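Local coordinates for protein KauB (Pseudomonas aeruginosa PAO1, PDB 6B4R) that probably oxidises 4-guanidinobutyraldehyde and related aldehydes to carboxylic acids with a nicotinamide cofactor, as a tetrameric member of the aldehyde dehydrogenase family, at residues N126-S131 against M173-L178; V165-P170 against Q298-T303; I275-A280 against V433-L438; N351-Y356 against E400-P405. All coordinates share one frame; numbering follows the deposited sequence.

Contact 1 of 4, residues N126-S131 against M173-L178; sequences NSLRWS and MSCWKL. With TOE (2-[2-(2-methoxy-ethoxy)-ethoxy]-ethoxyl), chain L.
Leu128 and Cys175 meet where the two segments come nearest, their CA atoms 6.0 Å apart. The leucine reaches across with its branched end: CG lies 3.8 Å from Cys175 CB, while CD1 and CD2 straddle the cysteine, CD1 leaning on the sulfur SG and CD2 on CB. With CG beside its own backbone N (chi1 -72°), the leucine also extends along the partner helix to Leu178, CD2 of Leu128 lying 4.2 Å from Leu178 CB. No hydrogen bond crosses between the segments, so this side of the interface is apolar packing, continued by Phe90 of helix 80-96 against Leu128.

Ser127, next to Leu128 and also pointing toward the partner helix, directs its hydroxyl to Trp176. This hydroxyl is swung anti to the backbone N (chi1 176°), which sends OG obliquely toward the indole of Trp176, 3.4 Å from CD1. Although Trp176 leaves its backbone heading away from helix 126-131, the five-membered ring returns to the serine. The methyl of Met173, one turn earlier, lies over one face of this indole, toward the rim, with CE 3.5 Å above the ring plane of Trp176, and Phe467 meets the ring edge-to-face. The far end of the indole turns to the bound polyether, where Trp176 CH2 is 3.9 Å from CG' of TOE.

The segment axes run almost parallel, 9° apart and 8.6 Å at closest approach. Such a buried pair, helix 113-134 beside helix 170-183, with Trp176 about 6 Å from the predicted active-site residue Glu267 (side chain to side chain), is consistent with a wall of the substrate tunnel in aldehyde dehydrogenases.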
# COMPACT_ATOMS: atom_id res chain seq x y z
N ASN B 126 -22.09 -12.70 1.46
CA ASN B 126 -21.32 -11.57 0.94
C ASN B 126 -19.94 -11.49 1.56
O ASN B 126 -18.95 -11.21 0.88
CB ASN B 126 -22.07 -10.25 1.15
CG ASN B 126 -21.25 -9.05 0.74
OD1 ASN B 126 -21.02 -8.81 -0.45
ND2 ASN B 126 -20.80 -8.28 1.72
N SER B 127 -19.87 -11.75 2.87
CA SER B 127 -18.61 -11.78 3.59
C SER B 127 -17.65 -12.81 3.00
O SER B 127 -16.46 -12.55 2.81
CB SER B 127 -18.85 -12.06 5.07
OG SER B 127 -17.62 -12.18 5.77
N LEU B 128 -18.18 -14.00 2.70
CA LEU B 128 -17.39 -15.05 2.07
C LEU B 128 -16.98 -14.65 0.65
O LEU B 128 -15.83 -14.86 0.25
CB LEU B 128 -18.16 -16.36 2.03
CG LEU B 128 -18.36 -17.10 3.35
CD1 LEU B 128 -19.08 -18.42 3.12
CD2 LEU B 128 -17.02 -17.34 4.04
N ARG B 129 -17.91 -14.08 -0.10
CA ARG B 129 -17.66 -13.69 -1.48
C ARG B 129 -16.59 -12.59 -1.56
O ARG B 129 -15.70 -12.65 -2.40
CB ARG B 129 -18.95 -13.22 -2.16
CG ARG B 129 -18.82 -13.03 -3.66
CD ARG B 129 -20.14 -12.56 -4.28
NE ARG B 129 -21.27 -13.35 -3.82
CZ ARG B 129 -21.69 -14.47 -4.38
NH1 ARG B 129 -21.06 -14.95 -5.45
NH2 ARG B 129 -22.73 -15.13 -3.88
N TRP B 130 -16.69 -11.62 -0.66
CA TRP B 130 -15.77 -10.48 -0.64
C TRP B 130 -14.34 -10.93 -0.32
O TRP B 130 -13.38 -10.47 -0.95
CB TRP B 130 -16.23 -9.46 0.40
CG TRP B 130 -15.57 -8.11 0.26
CD1 TRP B 130 -16.05 -7.04 -0.43
CD2 TRP B 130 -14.33 -7.70 0.85
NE1 TRP B 130 -15.18 -5.98 -0.31
CE2 TRP B 130 -14.12 -6.36 0.47
CE3 TRP B 130 -13.38 -8.33 1.66
CZ2 TRP B 130 -12.99 -5.64 0.87
CZ3 TRP B 130 -12.27 -7.62 2.05
CH2 TRP B 130 -12.08 -6.28 1.66
N SER B 131 -14.20 -11.82 0.66
CA SER B 131 -12.90 -12.36 1.02
C SER B 131 -12.30 -13.15 -0.13
O SER B 131 -11.09 -13.09 -0.36
CB SER B 131 -13.02 -13.26 2.26
OG SER B 131 -13.43 -12.52 3.40
N MET B 173 -20.86 -14.47 12.09
CA MET B 173 -19.56 -14.44 12.77
C MET B 173 -18.67 -15.57 12.28
O MET B 173 -17.45 -15.42 12.24
CB MET B 173 -19.74 -14.53 14.29
CG MET B 173 -20.38 -13.30 14.93
SD MET B 173 -19.48 -11.77 14.64
CE MET B 173 -20.54 -10.97 13.44
N SER B 174 -19.28 -16.70 11.92
CA SER B 174 -18.53 -17.83 11.40
C SER B 174 -17.84 -17.47 10.09
O SER B 174 -16.65 -17.72 9.92
CB SER B 174 -19.45 -19.03 11.18
OG SER B 174 -19.89 -19.58 12.41
N CYS B 175 -18.59 -16.86 9.18
CA CYS B 175 -18.06 -16.47 7.88
C CYS B 175 -17.07 -15.32 7.97
O CYS B 175 -16.22 -15.16 7.10
CB CYS B 175 -19.20 -16.13 6.93
SG CYS B 175 -20.32 -17.50 6.63
N TRP B 176 -17.18 -14.51 9.03
CA TRP B 176 -16.21 -13.45 9.28
C TRP B 176 -14.84 -14.04 9.55
O TRP B 176 -13.82 -13.42 9.27
CB TRP B 176 -16.64 -12.58 10.47
CG TRP B 176 -17.58 -11.47 10.12
CD1 TRP B 176 -18.33 -11.35 8.99
CD2 TRP B 176 -17.86 -10.30 10.92
NE1 TRP B 176 -19.07 -10.19 9.04
CE2 TRP B 176 -18.80 -9.53 10.21
CE3 TRP B 176 -17.41 -9.85 12.16
CZ2 TRP B 176 -19.29 -8.32 10.69
CZ3 TRP B 176 -17.91 -8.65 12.64
CH2 TRP B 176 -18.84 -7.90 11.91
N LYS B 177 -14.83 -15.25 10.12
CA LYS B 177 -13.58 -15.95 10.40
C LYS B 177 -13.20 -16.84 9.22
O LYS B 177 -12.07 -16.81 8.75
CB LYS B 177 -13.71 -16.79 11.67
CG LYS B 177 -14.37 -16.08 12.85
CD LYS B 177 -13.55 -14.89 13.32
CE LYS B 177 -14.17 -14.25 14.55
NZ LYS B 177 -13.36 -13.13 15.08
N LEU B 178 -14.17 -17.63 8.76
CA LEU B 178 -13.96 -18.57 7.65
C LEU B 178 -13.42 -17.91 6.39
O LEU B 178 -12.48 -18.42 5.78
CB LEU B 178 -15.27 -19.30 7.32
CG LEU B 178 -15.73 -20.34 8.34
CD1 LEU B 178 -17.09 -20.90 7.94
CD2 LEU B 178 -14.69 -21.44 8.46
O2' TOE L . -21.02 -9.02 18.48
CA' TOE L . -19.96 -8.61 17.61
CB' TOE L . -20.53 -8.40 16.21
OC' TOE L . -21.40 -7.28 16.21
CD' TOE L . -22.31 -7.35 15.11
CE' TOE L . -22.71 -5.96 14.65
OF' TOE L . -23.26 -6.06 13.34
CG' TOE L . -22.20 -6.05 12.38
CH' TOE L . -22.70 -5.55 11.03
OI' TOE L . -21.58 -4.99 10.34
CK' TOE L . -21.91 -4.61 9.00

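Contact 2 of 4, residues V165-P170 against Q298-T303; sequences VPWNFP and QGEVCT. With TOE (2-[2-(2-methoxy-ethoxy)-ethoxy]-ethoxyl), chain L.
Asn168 and the main chain of Glu300 join two loops that frame what matches the oxyanion hole of the aldehyde dehydrogenase family, next to Cys302 in the cysteine signature. The asparagine CG sits between backbone N and carbonyl carbon (chi1 67°), which turns the amide across to the cysteine loop. Asn168 ND2 donates to Glu300 O at 3.0 Å with the acceptor virtually in the amide plane. The same nitrogen also donates to the terminal oxygen of the polyether, reaching TOE O2' at 3.2 Å. A weak bond from Cys302 N reaches that oxygen too, so side-chain amide and backbone N-H converge on one atom, as they would on a tetrahedral intermediate in relatives.

Trp167 likewise has CG in the position between N and C (chi1 49°), which brings the benzo edge of its indole to the Glu300 carboxylate. Glu300 CD lies in the ring plane, 3.3 Å from Trp167 CZ3, and the ring and carboxylate planes are 73° apart. Gln298 NE2 donates to Glu300 OE1 from above the carboxylate plane, while OE2 accepts from the backbone N of Val345, so both oxygens are engaged. The glutamate backbone itself centres an inverse gamma turn.

Phe169 flanks the ligand: CE2 is 3.6 Å from TOE CD', and its edge receives a valine methyl, Val301 CG2 standing 4.1 Å from Phe169 CZ.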
# COMPACT_ATOMS: atom_id res chain seq x y z
N VAL B 165 -16.76 -19.15 17.93
CA VAL B 165 -17.72 -18.12 17.55
C VAL B 165 -18.87 -18.00 18.54
O VAL B 165 -19.21 -18.97 19.23
CB VAL B 165 -18.27 -18.39 16.12
CG1 VAL B 165 -17.19 -18.16 15.08
CG2 VAL B 165 -18.82 -19.80 16.02
N PRO B 166 -19.48 -16.81 18.64
CA PRO B 166 -20.56 -16.57 19.60
C PRO B 166 -21.92 -17.05 19.08
O PRO B 166 -22.01 -17.60 17.99
CB PRO B 166 -20.58 -15.05 19.73
CG PRO B 166 -20.15 -14.58 18.38
CD PRO B 166 -19.11 -15.57 17.92
N TRP B 167 -22.96 -16.81 19.88
CA TRP B 167 -24.30 -17.28 19.55
C TRP B 167 -25.23 -16.19 19.02
O TRP B 167 -26.33 -16.49 18.55
CB TRP B 167 -24.93 -17.96 20.77
CG TRP B 167 -24.84 -17.14 22.03
CD1 TRP B 167 -23.95 -17.32 23.05
CD2 TRP B 167 -25.65 -16.02 22.39
NE1 TRP B 167 -24.17 -16.38 24.03
CE2 TRP B 167 -25.20 -15.57 23.65
CE3 TRP B 167 -26.71 -15.35 21.77
CZ2 TRP B 167 -25.78 -14.48 24.30
CZ3 TRP B 167 -27.28 -14.27 22.42
CH2 TRP B 167 -26.82 -13.85 23.68
N ASN B 168 -24.81 -14.93 19.11
CA ASN B 168 -25.67 -13.82 18.70
C ASN B 168 -25.77 -13.68 17.18
O ASN B 168 -26.81 -13.29 16.65
CB ASN B 168 -25.22 -12.51 19.35
CG ASN B 168 -23.86 -12.05 18.86
OD1 ASN B 168 -23.01 -12.86 18.49
ND2 ASN B 168 -23.66 -10.74 18.85
N PHE B 169 -24.67 -13.98 16.50
CA PHE B 169 -24.66 -14.04 15.04
C PHE B 169 -23.90 -15.29 14.60
O PHE B 169 -22.80 -15.19 14.06
CB PHE B 169 -23.99 -12.80 14.45
CG PHE B 169 -24.74 -11.53 14.68
CD1 PHE B 169 -25.77 -11.15 13.83
CD2 PHE B 169 -24.42 -10.70 15.74
CE1 PHE B 169 -26.47 -9.97 14.04
CE2 PHE B 169 -25.11 -9.52 15.96
CZ PHE B 169 -26.14 -9.15 15.11
N PRO B 170 -24.50 -16.48 14.82
CA PRO B 170 -23.81 -17.76 14.61
C PRO B 170 -23.24 -17.93 13.21
O PRO B 170 -22.07 -18.28 13.07
CB PRO B 170 -24.92 -18.79 14.85
CG PRO B 170 -25.91 -18.09 15.71
CD PRO B 170 -25.89 -16.66 15.26
N GLN B 298 -32.38 -8.06 19.66
CA GLN B 298 -32.69 -8.18 21.09
C GLN B 298 -31.61 -7.57 21.98
O GLN B 298 -31.42 -8.00 23.12
CB GLN B 298 -32.92 -9.65 21.46
CG GLN B 298 -34.01 -10.34 20.66
CD GLN B 298 -33.54 -10.79 19.28
OE1 GLN B 298 -34.17 -10.49 18.27
NE2 GLN B 298 -32.43 -11.52 19.25
N GLY B 299 -30.89 -6.58 21.46
CA GLY B 299 -29.81 -5.95 22.20
C GLY B 299 -28.60 -6.84 22.36
O GLY B 299 -27.61 -6.46 22.99
N GLU B 300 -28.67 -8.04 21.79
CA GLU B 300 -27.57 -9.00 21.86
C GLU B 300 -26.55 -8.69 20.77
O GLU B 300 -26.21 -9.54 19.95
CB GLU B 300 -28.10 -10.42 21.72
CG GLU B 300 -29.01 -10.85 22.87
CD GLU B 300 -29.81 -12.09 22.55
OE1 GLU B 300 -30.13 -12.30 21.36
OE2 GLU B 300 -30.12 -12.86 23.48
N VAL B 301 -26.07 -7.45 20.77
CA VAL B 301 -25.06 -6.99 19.83
C VAL B 301 -23.95 -6.35 20.64
O VAL B 301 -24.20 -5.55 21.54
CB VAL B 301 -25.65 -5.94 18.86
CG1 VAL B 301 -24.60 -5.49 17.85
CG2 VAL B 301 -26.88 -6.50 18.15
N CYS B 302 -22.70 -6.70 20.33
CA CYS B 302 -21.57 -6.17 21.07
C CYS B 302 -21.36 -4.68 20.80
O CYS B 302 -20.75 -3.98 21.60
CB CYS B 302 -20.29 -6.95 20.76
SG CYS B 302 -20.26 -8.65 21.39
N THR B 303 -21.88 -4.21 19.67
CA THR B 303 -21.79 -2.80 19.32
C THR B 303 -23.13 -2.09 19.49
O THR B 303 -23.41 -1.11 18.81
CB THR B 303 -21.30 -2.59 17.88
OG1 THR B 303 -22.08 -3.39 16.98
CG2 THR B 303 -19.84 -2.99 17.76
O2' TOE L . -21.02 -9.02 18.48
CA' TOE L . -19.96 -8.61 17.61
CB' TOE L . -20.53 -8.40 16.21
OC' TOE L . -21.40 -7.28 16.21
CD' TOE L . -22.31 -7.35 15.11
CE' TOE L . -22.71 -5.96 14.65
OF' TOE L . -23.26 -6.06 13.34
CG' TOE L . -22.20 -6.05 12.38
CH' TOE L . -22.70 -5.55 11.03
OI' TOE L . -21.58 -4.99 10.34
CK' TOE L . -21.91 -4.61 9.00

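Contact 3 of 4, residues I275-A280 against V433-L438; sequences IVFADA and VWTSNL
Asp279 and Thr435 are brought together by their first torsions: the aspartate CG lies between backbone N and carbonyl carbon (chi1 59°), and the threonine OG1 is anti to its N (chi1 176°), leaving the two side chains side by side and pointing the same way. Thr435 OG1 donates to Asp279 OD1 at 3.0 Å from above the carboxylate plane. The same hydroxyl accepts from Asn437 N in an ST turn. Ser436 OG donates to Asp279 O at 2.9 Å, in the carbonyl plane.

Upstream the segments are parallel strands of one sheet. Trp434 N donates to Ile275 O (2.9 Å), and Phe277 N to Trp434 O (3.0 Å). Val276 CG2 packs on Trp434 CD1 at 3.8 Å, on the sheet face that carries these two side chains. The edge of the Phe277 ring takes Val433 CG1, 3.9 Å from CE2.

Beyond the strands a type I turn, Phe277 to Ala280, presents the aspartate. Asn437 is an N-cap, its OD1 accepting from Lys440 N, and Lys440 NZ forms a salt bridge with Asp279 OD1. The turn is thus tied to the approach and start of helix 438-447 through the carboxylate and main-chain oxygen of Asp279; the carboxylate's negative charge is probably stabilised by the lysine and the threonine hydroxyl together.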
# COMPACT_ATOMS: atom_id res chain seq x y z
N ILE B 275 -23.42 9.15 20.94
CA ILE B 275 -23.41 10.57 21.27
C ILE B 275 -24.24 11.43 20.31
O ILE B 275 -23.95 11.50 19.11
CB ILE B 275 -21.98 11.13 21.32
CG1 ILE B 275 -21.09 10.24 22.20
CG2 ILE B 275 -21.98 12.57 21.81
CD1 ILE B 275 -19.64 10.67 22.24
N VAL B 276 -25.27 12.08 20.85
CA VAL B 276 -26.15 12.93 20.05
C VAL B 276 -26.03 14.39 20.47
O VAL B 276 -26.43 14.77 21.57
CB VAL B 276 -27.62 12.49 20.18
CG1 VAL B 276 -28.52 13.39 19.35
CG2 VAL B 276 -27.78 11.03 19.76
N PHE B 277 -25.47 15.21 19.58
CA PHE B 277 -25.32 16.64 19.85
C PHE B 277 -26.59 17.41 19.50
O PHE B 277 -27.47 16.91 18.80
CB PHE B 277 -24.13 17.22 19.09
CG PHE B 277 -22.80 16.85 19.68
CD1 PHE B 277 -22.31 17.51 20.79
CD2 PHE B 277 -22.04 15.84 19.12
CE1 PHE B 277 -21.08 17.17 21.34
CE2 PHE B 277 -20.81 15.49 19.65
CZ PHE B 277 -20.33 16.16 20.77
N ALA B 278 -26.66 18.65 19.99
CA ALA B 278 -27.82 19.50 19.77
C ALA B 278 -27.98 19.88 18.30
O ALA B 278 -29.09 20.08 17.82
CB ALA B 278 -27.72 20.76 20.63
N ASP B 279 -26.85 19.96 17.59
CA ASP B 279 -26.86 20.39 16.20
C ASP B 279 -26.81 19.21 15.22
O ASP B 279 -26.22 19.31 14.15
CB ASP B 279 -25.71 21.37 15.93
CG ASP B 279 -24.35 20.77 16.23
OD1 ASP B 279 -24.29 19.70 16.87
OD2 ASP B 279 -23.34 21.38 15.82
N ALA B 280 -27.44 18.11 15.60
CA ALA B 280 -27.57 16.96 14.71
C ALA B 280 -28.46 17.32 13.52
O ALA B 280 -29.46 18.02 13.69
CB ALA B 280 -28.13 15.76 15.47
N VAL B 433 -21.40 9.46 16.66
CA VAL B 433 -21.45 10.90 16.85
C VAL B 433 -22.45 11.52 15.88
O VAL B 433 -22.37 11.30 14.68
CB VAL B 433 -20.07 11.55 16.62
CG1 VAL B 433 -20.17 13.06 16.71
CG2 VAL B 433 -19.06 11.02 17.63
N TRP B 434 -23.38 12.29 16.42
CA TRP B 434 -24.40 12.94 15.61
C TRP B 434 -24.26 14.46 15.67
O TRP B 434 -24.56 15.08 16.69
CB TRP B 434 -25.80 12.52 16.07
CG TRP B 434 -26.07 11.05 15.93
CD1 TRP B 434 -25.66 10.05 16.76
CD2 TRP B 434 -26.82 10.41 14.88
NE1 TRP B 434 -26.11 8.83 16.30
CE2 TRP B 434 -26.82 9.03 15.15
CE3 TRP B 434 -27.49 10.88 13.75
CZ2 TRP B 434 -27.47 8.11 14.32
CZ3 TRP B 434 -28.14 9.97 12.93
CH2 TRP B 434 -28.12 8.60 13.22
N THR B 435 -23.81 15.05 14.57
CA THR B 435 -23.65 16.50 14.49
C THR B 435 -23.52 16.95 13.04
O THR B 435 -23.16 16.15 12.17
CB THR B 435 -22.41 16.99 15.28
OG1 THR B 435 -22.24 18.40 15.09
CG2 THR B 435 -21.16 16.27 14.81
N SER B 436 -23.82 18.21 12.78
CA SER B 436 -23.75 18.76 11.43
C SER B 436 -22.51 19.62 11.25
O SER B 436 -22.22 20.10 10.15
CB SER B 436 -25.00 19.57 11.10
OG SER B 436 -25.08 20.74 11.91
N ASN B 437 -21.76 19.81 12.34
CA ASN B 437 -20.56 20.63 12.30
C ASN B 437 -19.33 19.83 11.88
O ASN B 437 -19.08 18.74 12.39
CB ASN B 437 -20.32 21.29 13.66
CG ASN B 437 -19.11 22.21 13.65
OD1 ASN B 437 -18.15 22.00 14.40
ND2 ASN B 437 -19.13 23.22 12.79
N LEU B 438 -18.58 20.38 10.93
CA LEU B 438 -17.42 19.71 10.35
C LEU B 438 -16.33 19.40 11.38
O LEU B 438 -15.95 18.25 11.57
CB LEU B 438 -16.83 20.57 9.23
CG LEU B 438 -15.53 20.07 8.59
CD1 LEU B 438 -15.79 18.83 7.75
CD2 LEU B 438 -14.87 21.17 7.77

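Contact 4 of 4, residues N351-Y356 against E400-P405; sequences NTVLSY and EEIFGP
Tyr356 and Glu400 share the polar bond of this contact: Tyr356 OH donates to Glu400 OE1 at 2.7 Å, reaching the carboxylate on its anti side and 22° out of its plane. The oxygen lies at the ring's edge, near its plane, while ring and carboxylate planes stand 88° apart. Over one face of the same ring comes Ile402, whose CG1 is 4.1 Å from the centroid of the Tyr356 ring in a CH-pi contact. Both branches of the isoleucine take part. CG2, anti to the backbone N of Ile402, presses near the rim, 3.7 Å from Tyr356 CD2, and CG1, beside that N (chi1 -55°), lies over the face, off-centre. One helical turn back, Val353 packs its CG2 against the main chain, 3.9 Å from Gly404 CA; the glycine has no side chain to hold the valine off. Val353 CG1 continues to the ring of Pro405, 4.4 Å from CD.

Farther out, the loop is held by its neighbours. Glu400 O accepts from Lys271 NZ, Phe403 O from Gln349 NE2 of the same helix 347-363, and Pro405 pairs through its backbone with Thr386. Phe403 turns its ring away from the helix, toward Trp167 and Cys302, its side chain about 5 Å from the bound polyether. The sequence Glu-Glu-Ile-Phe-Gly-Pro is a recognised aldehyde dehydrogenase motif, and the arrangement seats this loop on a helix beside the active-site cleft.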
# COMPACT_ATOMS: atom_id res chain seq x y z
N ASN B 351 -32.55 -14.15 32.57
CA ASN B 351 -32.37 -13.88 33.99
C ASN B 351 -31.31 -12.81 34.21
O ASN B 351 -31.44 -11.95 35.09
CB ASN B 351 -32.00 -15.16 34.75
CG ASN B 351 -33.13 -16.17 34.77
OD1 ASN B 351 -34.31 -15.81 34.74
ND2 ASN B 351 -32.78 -17.45 34.81
N THR B 352 -30.26 -12.87 33.40
CA THR B 352 -29.18 -11.89 33.45
C THR B 352 -29.67 -10.49 33.10
O THR B 352 -29.38 -9.53 33.81
CB THR B 352 -28.04 -12.28 32.49
OG1 THR B 352 -27.44 -13.51 32.93
CG2 THR B 352 -26.97 -11.19 32.43
N VAL B 353 -30.43 -10.39 32.02
CA VAL B 353 -30.98 -9.11 31.58
C VAL B 353 -31.95 -8.54 32.61
O VAL B 353 -31.90 -7.35 32.94
CB VAL B 353 -31.69 -9.23 30.21
CG1 VAL B 353 -32.40 -7.94 29.85
CG2 VAL B 353 -30.69 -9.61 29.13
N LEU B 354 -32.82 -9.40 33.13
CA LEU B 354 -33.77 -8.99 34.17
C LEU B 354 -33.05 -8.56 35.44
O LEU B 354 -33.51 -7.67 36.15
CB LEU B 354 -34.75 -10.13 34.48
CG LEU B 354 -35.76 -10.49 33.38
CD1 LEU B 354 -36.60 -11.69 33.79
CD2 LEU B 354 -36.65 -9.30 33.05
N SER B 355 -31.91 -9.19 35.71
CA SER B 355 -31.11 -8.84 36.88
C SER B 355 -30.52 -7.44 36.77
O SER B 355 -30.38 -6.73 37.77
CB SER B 355 -29.99 -9.87 37.09
OG SER B 355 -29.27 -9.59 38.27
N TYR B 356 -30.17 -7.03 35.55
CA TYR B 356 -29.63 -5.70 35.32
C TYR B 356 -30.72 -4.63 35.35
O TYR B 356 -30.46 -3.48 35.70
CB TYR B 356 -28.86 -5.64 34.00
CG TYR B 356 -27.41 -6.05 34.12
CD1 TYR B 356 -26.50 -5.24 34.79
CD2 TYR B 356 -26.96 -7.23 33.56
CE1 TYR B 356 -25.17 -5.61 34.90
CE2 TYR B 356 -25.63 -7.61 33.66
CZ TYR B 356 -24.74 -6.79 34.33
OH TYR B 356 -23.42 -7.16 34.44
N GLU B 400 -21.17 -1.91 33.11
CA GLU B 400 -21.13 -3.32 32.75
C GLU B 400 -22.02 -3.64 31.55
O GLU B 400 -23.12 -3.10 31.42
CB GLU B 400 -21.54 -4.19 33.95
CG GLU B 400 -20.66 -4.01 35.17
CD GLU B 400 -21.12 -4.85 36.34
OE1 GLU B 400 -22.13 -5.56 36.19
OE2 GLU B 400 -20.46 -4.81 37.40
N GLU B 401 -21.53 -4.51 30.67
CA GLU B 401 -22.29 -4.92 29.50
C GLU B 401 -23.46 -5.80 29.91
O GLU B 401 -23.30 -6.76 30.66
CB GLU B 401 -21.40 -5.65 28.50
CG GLU B 401 -22.12 -6.05 27.22
CD GLU B 401 -21.22 -6.79 26.24
OE1 GLU B 401 -20.44 -7.66 26.69
OE2 GLU B 401 -21.29 -6.49 25.03
N ILE B 402 -24.65 -5.48 29.41
CA ILE B 402 -25.86 -6.21 29.76
C ILE B 402 -26.17 -7.29 28.71
O ILE B 402 -26.64 -8.38 29.05
CB ILE B 402 -27.06 -5.26 29.91
CG1 ILE B 402 -26.74 -4.15 30.91
CG2 ILE B 402 -28.31 -6.01 30.33
CD1 ILE B 402 -27.81 -3.09 31.03
N PHE B 403 -25.90 -6.96 27.45
CA PHE B 403 -26.20 -7.85 26.32
C PHE B 403 -27.70 -8.14 26.23
O PHE B 403 -28.12 -9.29 26.03
CB PHE B 403 -25.37 -9.13 26.38
CG PHE B 403 -24.81 -9.55 25.05
CD1 PHE B 403 -23.76 -8.85 24.48
CD2 PHE B 403 -25.33 -10.64 24.38
CE1 PHE B 403 -23.24 -9.23 23.25
CE2 PHE B 403 -24.81 -11.03 23.15
CZ PHE B 403 -23.77 -10.32 22.59
N GLY B 404 -28.50 -7.09 26.39
CA GLY B 404 -29.94 -7.17 26.23
C GLY B 404 -30.46 -5.82 25.76
O GLY B 404 -29.69 -4.86 25.68
N PRO B 405 -31.76 -5.74 25.46
CA PRO B 405 -32.34 -4.49 24.95
C PRO B 405 -32.56 -3.47 26.07
O PRO B 405 -33.69 -3.01 26.25
CB PRO B 405 -33.68 -4.95 24.38
CG PRO B 405 -34.06 -6.09 25.25
CD PRO B 405 -32.78 -6.79 25.63

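In the fold
From the N terminus, contact 1 closes the first loop, joining helix 113-134 to helix 170-183 across 41 residues. Contact 2 opens within that loop, in the segment leading into helix 170-183, and closes at 298-303, so the two cross; they also touch through Met173 and Pro166 and share the polyether. Contact 3 starts before contact 2 has closed and crosses it in turn, pairing strand 273-276 with strand 430-434 about 28 Å, centre to centre, from contact 2. Contact 4 lies wholly within the span of contact 3. Its 400-405 loop meets contact 2 where Pro405 packs against Gln298, thereby linking the helix 347-363 region to the active-site cleft.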